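Local coordinates for protein glycosyl hydrolase, family 8 (Clostridium perfringens, PDB 3REN) that probably hydrolyses alpha-linked glucans as an alpha-amylase, folding into an (alpha/alpha)6 barrel related to glycoside hydrolase family 8, at residues Ala122-Asn127 / Lys180-Val185; Asp307-Tyr312 / Leu342-Lys347; Ile236-Arg241 / Glu249-Trp254. One frame throughout, in Å; residues are numbered along the deposited sequence. Where two conformers were deposited one is given.

Contact 1. Residues Ala122-Asn127 / Lys180-Val185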
ATOM      1  N   ALA A 122      -7.855   7.635  -2.883  1.00 10.69           N
ATOM      2  CA  ALA A 122      -7.463   8.270  -4.155  1.00 10.40           C
ATOM      3  C   ALA A 122      -8.593   9.117  -4.745  1.00 10.53           C
ATOM      4  O   ALA A 122      -8.362  10.218  -5.254  1.00 11.35           O
ATOM      5  CB  ALA A 122      -7.037   7.220  -5.165  1.00  9.45           C
ATOM      6  N   LEU A 123      -9.809   8.606  -4.663  1.00 10.71           N
ATOM      7  CA  LEU A 123     -11.004   9.331  -5.145  1.00 11.61           C
ATOM      8  C   LEU A 123     -11.310  10.598  -4.341  1.00 12.44           C
ATOM      9  O   LEU A 123     -11.597  11.659  -4.921  1.00 13.17           O
ATOM     10  CB  LEU A 123     -12.212   8.400  -5.209  1.00 10.81           C
ATOM     11  CG  LEU A 123     -12.184   7.373  -6.347  1.00 12.80           C
ATOM     12  CD1 LEU A 123     -13.252   6.321  -6.097  1.00 14.16           C
ATOM     13  CD2 LEU A 123     -12.400   8.056  -7.711  1.00 14.55           C
ATOM     14  N   LEU A 124     -11.252  10.512  -3.011  1.00 13.36           N
ATOM     15  CA  LEU A 124     -11.479  11.690  -2.173  1.00 13.90           C
ATOM     16  C   LEU A 124     -10.363  12.723  -2.355  1.00 15.33           C
ATOM     17  O   LEU A 124     -10.636  13.916  -2.457  1.00 16.01           O
ATOM     18  CB  LEU A 124     -11.681  11.312  -0.709  1.00 13.20           C
ATOM     19  CG  LEU A 124     -12.922  10.440  -0.460  1.00 15.20           C
ATOM     20  CD1 LEU A 124     -13.044  10.003   1.029  1.00 17.37           C
ATOM     21  CD2 LEU A 124     -14.192  11.168  -0.939  1.00 14.52           C
ATOM     22  N   LEU A 125      -9.109  12.280  -2.406  1.00 16.09           N
ATOM     23  CA  LEU A 125      -8.023  13.195  -2.784  1.00 16.97           C
ATOM     24  C   LEU A 125      -8.262  13.849  -4.158  1.00 16.36           C
ATOM     25  O   LEU A 125      -8.005  15.030  -4.339  1.00 17.00           O
ATOM     26  CB  LEU A 125      -6.648  12.464  -2.763  1.00 17.48           C
ATOM     27  CG  LEU A 125      -6.215  11.937  -1.379  1.00 18.37           C
ATOM     28  CD1 LEU A 125      -4.901  11.201  -1.447  1.00 19.53           C
ATOM     29  CD2 LEU A 125      -6.203  13.053  -0.259  1.00 21.93           C
ATOM     30  N   ALA A 126      -8.742  13.078  -5.116  1.00 16.42           N
ATOM     31  CA  ALA A 126      -8.957  13.585  -6.463  1.00 17.03           C
ATOM     32  C   ALA A 126     -10.039  14.671  -6.465  1.00 18.05           C
ATOM     33  O   ALA A 126      -9.903  15.719  -7.124  1.00 16.42           O
ATOM     34  CB  ALA A 126      -9.324  12.448  -7.411  1.00 16.59           C
ATOM     35  N   ASN A 127     -11.101  14.426  -5.698  1.00 18.53           N
ATOM     36  CA  ASN A 127     -12.165  15.423  -5.552  1.00 20.07           C
ATOM     37  C   ASN A 127     -11.613  16.718  -4.956  1.00 21.04           C
ATOM     38  O   ASN A 127     -11.948  17.787  -5.428  1.00 21.15           O
ATOM     39  CB  ASN A 127     -13.299  14.905  -4.671  1.00 19.58           C
ATOM     40  CG  ASN A 127     -14.265  16.010  -4.264  1.00 20.98           C
ATOM     41  OD1 ASN A 127     -14.978  16.537  -5.252  1.00 21.52           O
ATOM     42  ND2 ASN A 127     -14.372  16.384  -3.069  1.00 18.11           N
ATOM     43  N   LYS A 180     -10.795   9.041   8.256  1.00 17.55           N
ATOM     44  CA  LYS A 180     -10.832  10.448   8.601  1.00 18.77           C
ATOM     45  C   LYS A 180     -11.446  11.250   7.449  1.00 19.91           C
ATOM     46  O   LYS A 180     -12.407  11.982   7.657  1.00 20.57           O
ATOM     47  CB  LYS A 180      -9.424  10.954   8.849  1.00 19.43           C
ATOM     48  CG  LYS A 180      -9.358  12.446   9.224  1.00 21.80           C
ATOM     49  CD  LYS A 180      -8.120  12.717  10.022  1.00 24.16           C
ATOM     50  CE  LYS A 180      -8.077  14.180  10.409  1.00 25.72           C
ATOM     51  NZ  LYS A 180      -6.971  14.368  11.353  1.00 27.59           N
ATOM     52  N   LEU A 181     -10.985  11.066   6.241  1.00 19.98           N
ATOM     53  CA  LEU A 181     -11.595  11.784   5.154  1.00 21.91           C
ATOM     54  C   LEU A 181     -13.096  11.461   5.058  1.00 21.71           C
ATOM     55  O   LEU A 181     -13.896  12.346   4.944  1.00 21.67           O
ATOM     56  CB  LEU A 181     -10.945  11.397   3.869  1.00 21.97           C
ATOM     57  CG  LEU A 181      -9.758  12.170   3.381  1.00 24.73           C
ATOM     58  CD1 LEU A 181      -9.371  13.339   4.140  1.00 28.58           C
ATOM     59  CD2 LEU A 181      -8.683  11.435   2.800  1.00 25.23           C
ATOM     60  N   LEU A 182     -13.447  10.189   5.159  1.00 21.63           N
ATOM     61  CA  LEU A 182     -14.858   9.777   5.131  1.00 21.13           C
ATOM     62  C   LEU A 182     -15.741  10.422   6.227  1.00 22.92           C
ATOM     63  O   LEU A 182     -16.956  10.687   5.997  1.00 21.57           O
ATOM     64  CB  LEU A 182     -14.965   8.238   5.190  1.00 20.65           C
ATOM     65  CG  LEU A 182     -14.675   7.515   3.857  1.00 17.36           C
ATOM     66  CD1 LEU A 182     -14.442   5.972   4.034  1.00 11.58           C
ATOM     67  CD2 LEU A 182     -15.756   7.818   2.804  1.00 14.48           C
ATOM     68  N   SER A 183     -15.139  10.630   7.412  1.00 23.11           N
ATOM     69  CA  SER A 183     -15.815  11.238   8.559  0.50 23.77           C
ATOM     70  C   SER A 183     -16.197  12.677   8.282  1.00 24.53           C
ATOM     71  O   SER A 183     -17.143  13.182   8.856  1.00 24.59           O
ATOM     72  CB  SER A 183     -14.913  11.198   9.796  0.50 23.54           C
ATOM     73  OG  SER A 183     -14.553   9.870  10.106  0.50 23.43           O
ATOM     74  N   GLN A 184     -15.438  13.330   7.404  1.00 25.67           N
ATOM     75  CA  GLN A 184     -15.689  14.731   7.036  1.00 28.77           C
ATOM     76  C   GLN A 184     -16.872  14.854   6.098  1.00 30.24           C
ATOM     77  O   GLN A 184     -17.508  15.908   6.011  1.00 31.31           O
ATOM     78  CB  GLN A 184     -14.453  15.343   6.376  1.00 28.79           C
ATOM     79  CG  GLN A 184     -13.385  15.696   7.388  1.00 32.83           C
ATOM     80  CD  GLN A 184     -11.983  15.621   6.839  1.00 38.81           C
ATOM     81  OE1 GLN A 184     -11.762  15.673   5.621  1.00 42.41           O
ATOM     82  NE2 GLN A 184     -11.007  15.504   7.741  1.00 42.05           N
ATOM     83  N   VAL A 185     -17.152  13.767   5.387  1.00 31.25           N
ATOM     84  CA  VAL A 185     -18.342  13.660   4.551  1.00 32.09           C
ATOM     85  C   VAL A 185     -19.528  13.206   5.414  1.00 32.82           C
ATOM     86  O   VAL A 185     -20.591  13.831   5.374  1.00 33.59           O
ATOM     87  CB  VAL A 185     -18.101  12.699   3.343  1.00 32.10           C
ATOM     88  CG1 VAL A 185     -19.338  12.620   2.452  1.00 31.82           C
ATOM     89  CG2 VAL A 185     -16.880  13.169   2.530  1.00 31.47           C
TER

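Contact 2. Residues Asp307-Tyr312 / Leu342-Lys347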
ATOM      1  N   ASP A 307      18.299   6.000  -0.587  1.00 16.72           N
ATOM      2  CA  ASP A 307      19.545   5.423  -1.039  1.00 16.86           C
ATOM      3  C   ASP A 307      19.403   3.934  -1.250  1.00 15.37           C
ATOM      4  O   ASP A 307      19.931   3.415  -2.221  1.00 16.32           O
ATOM      5  CB  ASP A 307      20.700   5.737  -0.078  1.00 18.39           C
ATOM      6  CG  ASP A 307      21.217   7.173  -0.235  1.00 23.45           C
ATOM      7  OD1 ASP A 307      20.812   7.891  -1.188  1.00 29.90           O
ATOM      8  OD2 ASP A 307      22.014   7.608   0.621  1.00 30.87           O
ATOM      9  N   LYS A 308      18.679   3.242  -0.372  1.00 14.62           N
ATOM     10  CA  LYS A 308      18.439   1.803  -0.590  1.00 13.59           C
ATOM     11  C   LYS A 308      17.646   1.527  -1.853  1.00 13.50           C
ATOM     12  O   LYS A 308      17.937   0.561  -2.560  1.00 12.72           O
ATOM     13  CB  LYS A 308      17.730   1.127   0.589  1.00 13.63           C
ATOM     14  CG  LYS A 308      18.526   1.127   1.846  1.00 14.95           C
ATOM     15  CD  LYS A 308      19.712   0.208   1.719  1.00 13.26           C
ATOM     16  CE  LYS A 308      20.347  -0.042   3.097  1.00 17.30           C
ATOM     17  NZ  LYS A 308      21.472  -1.002   2.915  1.00 17.08           N
ATOM     18  N   LEU A 309      16.635   2.354  -2.117  1.00 13.11           N
ATOM     19  CA  LEU A 309      15.831   2.187  -3.326  1.00 13.43           C
ATOM     20  C   LEU A 309      16.663   2.478  -4.570  1.00 14.51           C
ATOM     21  O   LEU A 309      16.602   1.751  -5.538  1.00 14.88           O
ATOM     22  CB  LEU A 309      14.543   3.042  -3.279  1.00 13.07           C
ATOM     23  CG  LEU A 309      13.466   2.701  -2.238  1.00 11.95           C
ATOM     24  CD1 LEU A 309      12.282   3.692  -2.418  1.00 14.12           C
ATOM     25  CD2 LEU A 309      12.970   1.269  -2.437  1.00 11.09           C
ATOM     26  N   LYS A 310      17.474   3.538  -4.544  1.00 15.10           N
ATOM     27  CA  LYS A 310      18.370   3.776  -5.668  1.00 15.33           C
ATOM     28  C   LYS A 310      19.317   2.607  -5.954  1.00 16.17           C
ATOM     29  O   LYS A 310      19.616   2.299  -7.111  1.00 16.49           O
ATOM     30  CB  LYS A 310      19.233   4.987  -5.403  1.00 15.06           C
ATOM     31  CG  LYS A 310      18.479   6.289  -5.213  1.00 16.89           C
ATOM     32  CD  LYS A 310      19.509   7.385  -5.542  1.00 19.31           C
ATOM     33  CE  LYS A 310      19.476   8.478  -4.574  1.00 22.53           C
ATOM     34  NZ  LYS A 310      20.410   9.462  -5.170  1.00 20.50           N
ATOM     35  N   TYR A 311      19.833   2.013  -4.882  1.00 16.17           N
ATOM     36  CA  TYR A 311      20.794   0.927  -4.963  1.00 17.29           C
ATOM     37  C   TYR A 311      20.186  -0.310  -5.594  1.00 16.90           C
ATOM     38  O   TYR A 311      20.820  -0.933  -6.427  1.00 16.12           O
ATOM     39  CB  TYR A 311      21.281   0.540  -3.564  1.00 17.18           C
ATOM     40  CG  TYR A 311      22.321  -0.546  -3.613  1.00 21.30           C
ATOM     41  CD1 TYR A 311      23.650  -0.252  -3.955  1.00 23.55           C
ATOM     42  CD2 TYR A 311      21.991  -1.867  -3.304  1.00 24.34           C
ATOM     43  CE1 TYR A 311      24.603  -1.244  -4.004  1.00 25.41           C
ATOM     44  CE2 TYR A 311      22.928  -2.854  -3.331  1.00 25.94           C
ATOM     45  CZ  TYR A 311      24.230  -2.540  -3.683  1.00 28.47           C
ATOM     46  OH  TYR A 311      25.158  -3.544  -3.699  1.00 33.90           O
ATOM     47  N   TYR A 312      18.961  -0.657  -5.183  1.00 15.92           N
ATOM     48  CA  TYR A 312      18.300  -1.866  -5.703  1.00 16.87           C
ATOM     49  C   TYR A 312      17.628  -1.710  -7.065  1.00 16.84           C
ATOM     50  O   TYR A 312      17.367  -2.715  -7.743  1.00 15.86           O
ATOM     51  CB  TYR A 312      17.321  -2.437  -4.666  1.00 16.19           C
ATOM     52  CG  TYR A 312      18.085  -3.114  -3.576  1.00 19.56           C
ATOM     53  CD1 TYR A 312      18.827  -4.273  -3.852  1.00 22.18           C
ATOM     54  CD2 TYR A 312      18.087  -2.613  -2.282  1.00 21.85           C
ATOM     55  CE1 TYR A 312      19.577  -4.907  -2.869  1.00 25.68           C
ATOM     56  CE2 TYR A 312      18.818  -3.238  -1.287  1.00 25.10           C
ATOM     57  CZ  TYR A 312      19.566  -4.390  -1.593  1.00 26.80           C
ATOM     58  OH  TYR A 312      20.305  -5.031  -0.616  1.00 30.92           O
ATOM     59  N   LEU A 342       7.646   3.719  -6.600  1.00 10.90           N
ATOM     60  CA  LEU A 342       7.268   4.896  -7.385  1.00 11.00           C
ATOM     61  C   LEU A 342       6.702   5.988  -6.488  1.00 11.48           C
ATOM     62  O   LEU A 342       7.094   7.149  -6.592  1.00 12.21           O
ATOM     63  CB  LEU A 342       6.327   4.490  -8.547  1.00 11.28           C
ATOM     64  CG  LEU A 342       5.884   5.588  -9.495  1.00 11.06           C
ATOM     65  CD1 LEU A 342       7.042   6.044 -10.370  1.00  9.62           C
ATOM     66  CD2 LEU A 342       4.696   5.104 -10.344  1.00 13.46           C
ATOM     67  N   LEU A 343       5.818   5.625  -5.558  1.00 11.19           N
ATOM     68  CA  LEU A 343       5.370   6.571  -4.532  1.00 11.40           C
ATOM     69  C   LEU A 343       6.500   7.216  -3.705  1.00 11.23           C
ATOM     70  O   LEU A 343       6.440   8.422  -3.422  1.00 10.81           O
ATOM     71  CB  LEU A 343       4.315   5.942  -3.604  1.00 10.96           C
ATOM     72  CG  LEU A 343       3.020   5.557  -4.350  1.00 13.97           C
ATOM     73  CD1 LEU A 343       2.089   4.719  -3.516  1.00 13.20           C
ATOM     74  CD2 LEU A 343       2.216   6.810  -4.853  1.00 12.63           C
ATOM     75  N   ALA A 344       7.502   6.424  -3.282  1.00 10.70           N
ATOM     76  CA  ALA A 344       8.674   7.000  -2.548  1.00 10.81           C
ATOM     77  C   ALA A 344       9.534   7.899  -3.455  1.00 10.72           C
ATOM     78  O   ALA A 344       9.909   8.999  -3.047  1.00 11.23           O
ATOM     79  CB  ALA A 344       9.532   5.891  -1.945  1.00 10.62           C
ATOM     80  N   PHE A 345       9.837   7.452  -4.679  1.00 11.61           N
ATOM     81  CA  PHE A 345      10.689   8.275  -5.565  1.00 12.37           C
ATOM     82  C   PHE A 345       9.942   9.574  -5.905  1.00 14.00           C
ATOM     83  O   PHE A 345      10.578  10.614  -6.125  1.00 15.04           O
ATOM     84  CB  PHE A 345      11.077   7.553  -6.863  1.00 12.72           C
ATOM     85  CG  PHE A 345      12.232   6.580  -6.720  1.00 12.89           C
ATOM     86  CD1 PHE A 345      13.316   6.866  -5.879  1.00 13.08           C
ATOM     87  CD2 PHE A 345      12.240   5.403  -7.444  1.00 12.35           C
ATOM     88  CE1 PHE A 345      14.396   5.999  -5.760  1.00 11.08           C
ATOM     89  CE2 PHE A 345      13.320   4.490  -7.324  1.00 14.48           C
ATOM     90  CZ  PHE A 345      14.397   4.795  -6.488  1.00 13.46           C
ATOM     91  N   GLN A 346       8.606   9.530  -5.972  1.00 13.85           N
ATOM     92  CA  GLN A 346       7.816  10.773  -6.223  1.00 14.14           C
ATOM     93  C   GLN A 346       8.090  11.900  -5.202  1.00 14.90           C
ATOM     94  O   GLN A 346       7.989  13.090  -5.544  1.00 15.10           O
ATOM     95  CB  GLN A 346       6.324  10.456  -6.279  1.00 13.18           C
ATOM     96  CG  GLN A 346       5.394  11.639  -6.573  1.00 15.85           C
ATOM     97  CD  GLN A 346       3.966  11.162  -6.795  1.00 16.87           C
ATOM     98  OE1 GLN A 346       3.399  10.463  -5.951  1.00 17.84           O
ATOM     99  NE2 GLN A 346       3.401  11.484  -7.966  1.00 15.27           N
ATOM    100  N   LYS A 347       8.392  11.535  -3.956  1.00 14.80           N
ATOM    101  CA  LYS A 347       8.789  12.508  -2.921  1.00 16.76           C
ATOM    102  C   LYS A 347      10.250  12.971  -2.981  1.00 17.43           C
ATOM    103  O   LYS A 347      10.627  13.895  -2.258  1.00 18.69           O
ATOM    104  CB  LYS A 347       8.572  11.919  -1.532  1.00 16.59           C
ATOM    105  CG  LYS A 347       7.126  11.535  -1.230  1.00 17.81           C
ATOM    106  CD  LYS A 347       6.170  12.642  -1.562  1.00 20.50           C
ATOM    107  CE  LYS A 347       4.903  12.439  -0.725  1.00 23.39           C
ATOM    108  NZ  LYS A 347       3.766  12.904  -1.468  1.00 26.11           N
TER

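Contact 3. Residues Ile236-Arg241 / Glu249-Trp254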
ATOM      1  N   ILE A 236       3.114  -0.024   7.303  1.00 10.88           N
ATOM      2  CA  ILE A 236       1.859   0.454   6.730  1.00 11.65           C
ATOM      3  C   ILE A 236       1.023   1.060   7.866  1.00 11.90           C
ATOM      4  O   ILE A 236       0.529   2.194   7.745  1.00 12.62           O
ATOM      5  CB  ILE A 236       1.094  -0.653   5.973  1.00 11.76           C
ATOM      6  CG1 ILE A 236       1.877  -1.066   4.730  1.00 10.43           C
ATOM      7  CG2 ILE A 236      -0.354  -0.146   5.529  1.00 12.73           C
ATOM      8  CD1 ILE A 236       1.501  -2.415   4.170  1.00 11.55           C
ATOM      9  N   VAL A 237       0.883   0.333   8.975  1.00 11.77           N
ATOM     10  CA  VAL A 237       0.081   0.843  10.111  1.00 11.52           C
ATOM     11  C   VAL A 237       0.640   2.195  10.591  1.00 13.44           C
ATOM     12  O   VAL A 237      -0.115   3.151  10.851  1.00 14.16           O
ATOM     13  CB  VAL A 237       0.094  -0.144  11.294  1.00 11.03           C
ATOM     14  CG1 VAL A 237      -0.510   0.495  12.522  1.00  9.00           C
ATOM     15  CG2 VAL A 237      -0.630  -1.469  10.931  1.00  9.37           C
ATOM     16  N   ILE A 238       1.962   2.273  10.737  1.00 13.54           N
ATOM     17  CA  ILE A 238       2.616   3.510  11.210  1.00 13.23           C
ATOM     18  C   ILE A 238       2.370   4.670  10.272  1.00 13.57           C
ATOM     19  O   ILE A 238       1.977   5.749  10.738  1.00 13.51           O
ATOM     20  CB  ILE A 238       4.136   3.306  11.429  1.00 13.79           C
ATOM     21  CG1 ILE A 238       4.355   2.336  12.606  1.00 12.91           C
ATOM     22  CG2 ILE A 238       4.850   4.635  11.621  1.00 11.13           C
ATOM     23  CD1 ILE A 238       5.760   1.702  12.647  1.00 11.11           C
ATOM     24  N   LEU A 239       2.565   4.446   8.964  1.00 13.19           N
ATOM     25  CA  LEU A 239       2.257   5.483   7.980  1.00 13.29           C
ATOM     26  C   LEU A 239       0.781   5.912   8.064  1.00 13.70           C
ATOM     27  O   LEU A 239       0.509   7.110   8.045  1.00 13.68           O
ATOM     28  CB  LEU A 239       2.626   5.056   6.569  1.00 12.25           C
ATOM     29  CG  LEU A 239       2.413   6.009   5.392  1.00 12.92           C
ATOM     30  CD1 LEU A 239       3.229   7.295   5.570  1.00 11.47           C
ATOM     31  CD2 LEU A 239       2.896   5.303   4.160  1.00 12.44           C
ATOM     32  N   ASN A 240      -0.150   4.958   8.213  1.00 13.65           N
ATOM     33  CA  ASN A 240      -1.597   5.298   8.345  1.00 14.12           C
ATOM     34  C   ASN A 240      -1.860   6.161   9.571  1.00 12.99           C
ATOM     35  O   ASN A 240      -2.565   7.144   9.499  1.00 13.74           O
ATOM     36  CB  ASN A 240      -2.497   4.028   8.389  1.00 13.41           C
ATOM     37  CG  ASN A 240      -2.633   3.356   7.023  1.00 18.38           C
ATOM     38  OD1 ASN A 240      -2.423   3.995   6.000  1.00 22.24           O
ATOM     39  ND2 ASN A 240      -2.984   2.065   7.002  1.00 15.40           N
ATOM     40  N   ARG A 241      -1.287   5.785  10.700  1.00 13.09           N
ATOM     41  CA  ARG A 241      -1.438   6.537  11.946  1.00 13.23           C
ATOM     42  C   ARG A 241      -0.980   7.988  11.815  1.00 14.03           C
ATOM     43  O   ARG A 241      -1.667   8.903  12.242  1.00 14.58           O
ATOM     44  CB  ARG A 241      -0.623   5.848  13.037  1.00 13.30           C
ATOM     45  CG  ARG A 241      -1.304   4.591  13.639  1.00 14.56           C
ATOM     46  CD  ARG A 241      -2.223   4.986  14.796  1.00 13.84           C
ATOM     47  NE  ARG A 241      -1.424   5.321  15.973  1.00 14.02           N
ATOM     48  CZ  ARG A 241      -1.901   5.703  17.158  1.00 14.32           C
ATOM     49  NH1 ARG A 241      -3.206   5.869  17.376  1.00 12.47           N
ATOM     50  NH2 ARG A 241      -1.041   5.975  18.120  1.00 15.34           N
ATOM     51  N   GLU A 249       5.693   8.397  17.813  1.00 17.24           N
ATOM     52  CA  GLU A 249       7.025   8.788  18.204  1.00 18.34           C
ATOM     53  C   GLU A 249       7.948   7.611  18.601  1.00 17.23           C
ATOM     54  O   GLU A 249       9.022   7.521  18.114  1.00 18.43           O
ATOM     55  CB  GLU A 249       6.963   9.832  19.338  1.00 19.54           C
ATOM     56  CG  GLU A 249       6.268  11.128  18.975  1.00 24.20           C
ATOM     57  CD  GLU A 249       6.371  12.229  20.032  1.00 32.45           C
ATOM     58  OE1 GLU A 249       5.856  12.108  21.138  1.00 37.30           O
ATOM     59  N   SER A 250       7.444   6.666  19.365  0.50 16.53           N
ATOM     60  CA  SER A 250       8.286   5.556  19.829  0.50 16.28           C
ATOM     61  C   SER A 250       8.569   4.509  18.759  0.50 16.72           C
ATOM     62  O   SER A 250       9.621   3.878  18.764  0.50 16.20           O
ATOM     63  CB  SER A 250       7.729   4.895  21.106  0.50 15.70           C
ATOM     64  OG  SER A 250       6.559   4.138  20.842  0.50 13.59           O
ATOM     65  N   SER A 251       7.636   4.325  17.836  0.50 17.00           N
ATOM     66  CA  SER A 251       7.846   3.350  16.782  0.50 17.41           C
ATOM     67  C   SER A 251       8.859   3.867  15.774  0.50 16.96           C
ATOM     68  O   SER A 251       9.747   3.137  15.322  0.50 17.29           O
ATOM     69  CB  SER A 251       6.533   3.044  16.084  0.50 17.93           C
ATOM     70  OG  SER A 251       6.786   2.116  15.058  0.50 21.20           O
ATOM     71  N   ILE A 252       8.720   5.139  15.421  1.00 15.94           N
ATOM     72  CA  ILE A 252       9.616   5.778  14.480  1.00 16.15           C
ATOM     73  C   ILE A 252      11.036   5.844  15.053  1.00 15.60           C
ATOM     74  O   ILE A 252      12.001   5.622  14.338  1.00 16.24           O
ATOM     75  CB  ILE A 252       9.098   7.175  14.072  1.00 15.95           C
ATOM     76  CG1 ILE A 252       7.817   7.027  13.246  1.00 16.36           C
ATOM     77  CG2 ILE A 252      10.143   7.930  13.267  1.00 16.38           C
ATOM     78  CD1 ILE A 252       7.150   8.363  12.902  1.00 15.02           C
ATOM     79  N   LYS A 253      11.158   6.170  16.334  1.00 15.40           N
ATOM     80  CA  LYS A 253      12.468   6.121  17.003  1.00 16.75           C
ATOM     81  C   LYS A 253      13.074   4.700  16.855  1.00 15.73           C
ATOM     82  O   LYS A 253      14.248   4.529  16.518  1.00 14.97           O
ATOM     83  CB  LYS A 253      12.284   6.515  18.475  1.00 17.26           C
ATOM     84  CG  LYS A 253      13.568   6.831  19.243  1.00 22.67           C
ATOM     85  CD  LYS A 253      13.264   6.884  20.756  1.00 27.85           C
ATOM     86  CE  LYS A 253      14.527   6.617  21.621  1.00 32.71           C
ATOM     87  NZ  LYS A 253      15.346   7.855  21.837  1.00 34.66           N
ATOM     88  N   TRP A 254      12.253   3.680  17.085  1.00 14.93           N
ATOM     89  CA  TRP A 254      12.720   2.287  16.991  1.00 14.85           C
ATOM     90  C   TRP A 254      13.251   1.986  15.604  1.00 14.02           C
ATOM     91  O   TRP A 254      14.357   1.465  15.439  1.00 13.87           O
ATOM     92  CB  TRP A 254      11.601   1.308  17.358  1.00 13.96           C
ATOM     93  CG  TRP A 254      12.101  -0.117  17.478  1.00 15.53           C
ATOM     94  CD1 TRP A 254      12.531  -0.730  18.616  1.00 13.52           C
ATOM     95  CD2 TRP A 254      12.216  -1.095  16.424  1.00 16.24           C
ATOM     96  NE1 TRP A 254      12.907  -2.009  18.345  1.00 17.05           N
ATOM     97  CE2 TRP A 254      12.731  -2.273  17.014  1.00 14.80           C
ATOM     98  CE3 TRP A 254      11.939  -1.087  15.041  1.00 16.03           C
ATOM     99  CZ2 TRP A 254      12.986  -3.442  16.284  1.00 15.62           C
ATOM    100  CZ3 TRP A 254      12.223  -2.275  14.286  1.00 17.12           C
ATOM    101  CH2 TRP A 254      12.731  -3.429  14.930  1.00 15.40           C
TER

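Contact 1. Residues Ala122-Asn127 / Lys180-Val185
Leu124 meets Leu181 and Leu182 where two helices of the (alpha/alpha)6 barrel, 113-130 and 176-185, pass each other at a steep angle. Locally the axes come no closer than 10.8 Å and their N-to-C directions differ by 58°. Leu124 supplies most of the buried surface on its helix. The tight part is the end of Leu124: with CG anti to its carbonyl carbon (chi1 -63°), the side chain points at the opposing helix, running past Leu181 in the opposite sense and crossing Leu182 at about a right angle. One methyl thereby serves both neighbours.

The looser part lies around Leu125. Leu125 leaves its helix to one side, but its CD2 reaches 4.3 Å from CD2 of Leu181. Leu125 and Leu181 are both partly exposed, and an ethanediol molecule, probably from the crystallisation liquor, sits beside the Leu181 side chain.

No hydrogen bond joins the two segments; the contact is purely apolar and modest, burying 182 Å² in all. Nearby helices add to the packing: Leu125 touches Leu70 of helix 62-74 and Leu182 touches Trp189 of helix 188-201. At the centre, Leu124 CD1 stands 3.8 Å from Leu181 CB, a contact with the root of that side chain, and 3.9 Å from Leu182 CD2, a methyl-to-methyl contact.

Contact 2. Residues Asp307-Tyr312 / Leu342-Lys347
The ring of Phe345 reaches across to the backbone of helix 299-312 and meets it where Leu309 passes into Lys310. CG of Phe345 lies anti to its carbonyl carbon (chi1 -81°), which swings the ring out from a CB that starts off to one side and carries CE1 and CZ over to the other helix. Lys310 N sits at the ring edge, near the ring plane, 3.9 Å from Phe345 CZ. This is an edge-on packing contact and no hydrogen bond. Leu309 approaches the same corner obliquely, its CB 3.7 Å from Phe345 CZ.

The Leu309 side chain sets out toward the partner helix and brings its CD1 to 3.6 Å from Ala344 CB; the small alanine lets the leucine methyl come close to that helix. Lys310 adds only the start of its chain: CG lies 4.1 Å from Phe345 CE1, the two side chains crossing at a slant, and beyond CG the chain turns off to a hydrogen bond between Lys310 NZ and Tyr348 OH.

The local axes remain 10.9 Å apart at an angle of 123°, nearer antiparallel than parallel, as two helices of the (alpha/alpha)6 barrel. Helix 21-33 also packs here, with Glu22 and Leu26 on Phe345, as does helix 283-296, with Tyr286 and Ser287 on Leu309. Helix 335-346 also packs on helix 62-74, where Leu342 touches Met68 and Tyr71.

Contact 3. Residues Ile236-Arg241 / Glu249-Trp254
Ile238 faces Ser251 and Ile252 across two consecutive helices of the (alpha/alpha)6 barrel, 231-243 and 249-262, joined by a short connection. Going along the first helix, Ile236 and Val237 look to other parts of the fold: Ile236 touches Asn288 of helix 283-296, and Val237 packs on Ile200 and Tyr212. Ile238 is the residue that crosses the gap. Its CG1 is anti to the carbonyl carbon (chi1 -67°), with CD1 extended beyond it; this sends CG1 and CD1 toward Ser251, and the second branch, CG2, lies against Ile252.

Leu239 turns to Leu291, and Asn240 to Pro177. Arg241, the last residue of the segment, makes no contact with 249-254, yet it ties down the connection: NE forms a salt bridge with Glu248 and NH2 hydrogen-bonds Asn247 O, while NH1 forms a salt bridge with Glu201 and a hydrogen bond with Asn197, both of helix 188-201. The pair therefore combines side-chain packing, mostly by Ile238, with polar and charged bonds to the connection.

Between the segments the backbones are nearest at Ile238 and Ser251, with 7.6 Å between the two CA atoms. Ser251 was modelled in two conformers, and the very short approach of its hydroxyl to the isoleucine methyl in one copy is doubtful. Firmer is the other branch, which meets Ile252 at a slant: Ile238 CG2 lies 4.1 Å from Ile252 CG1.

In the fold
The three contacts are separate helix-to-helix joints in one (alpha/alpha)6 barrel, and none touches another. Centre to centre, contacts 1 and 2 lie about 27 Å apart, contacts 1 and 3 about 22 Å, and contacts 2 and 3 are the nearest pair at about 19 Å; their nearest atoms remain about 8 to 9 Å apart. Shared helices connect them: helix 62-74 packs on both contact 1 and contact 2, helix 283-296 on contacts 2 and 3, and helix 188-201 on contacts 1 and 3. Asn240 and Arg241 of contact 3 pack on helix 176-185 of contact 1, and a hydrogen bond from Lys180 NZ reaches Ala244 O, in the connection between contact 3's helices. A bound magnesium ion lies about 5 Å from the Lys310 side chain of contact 2.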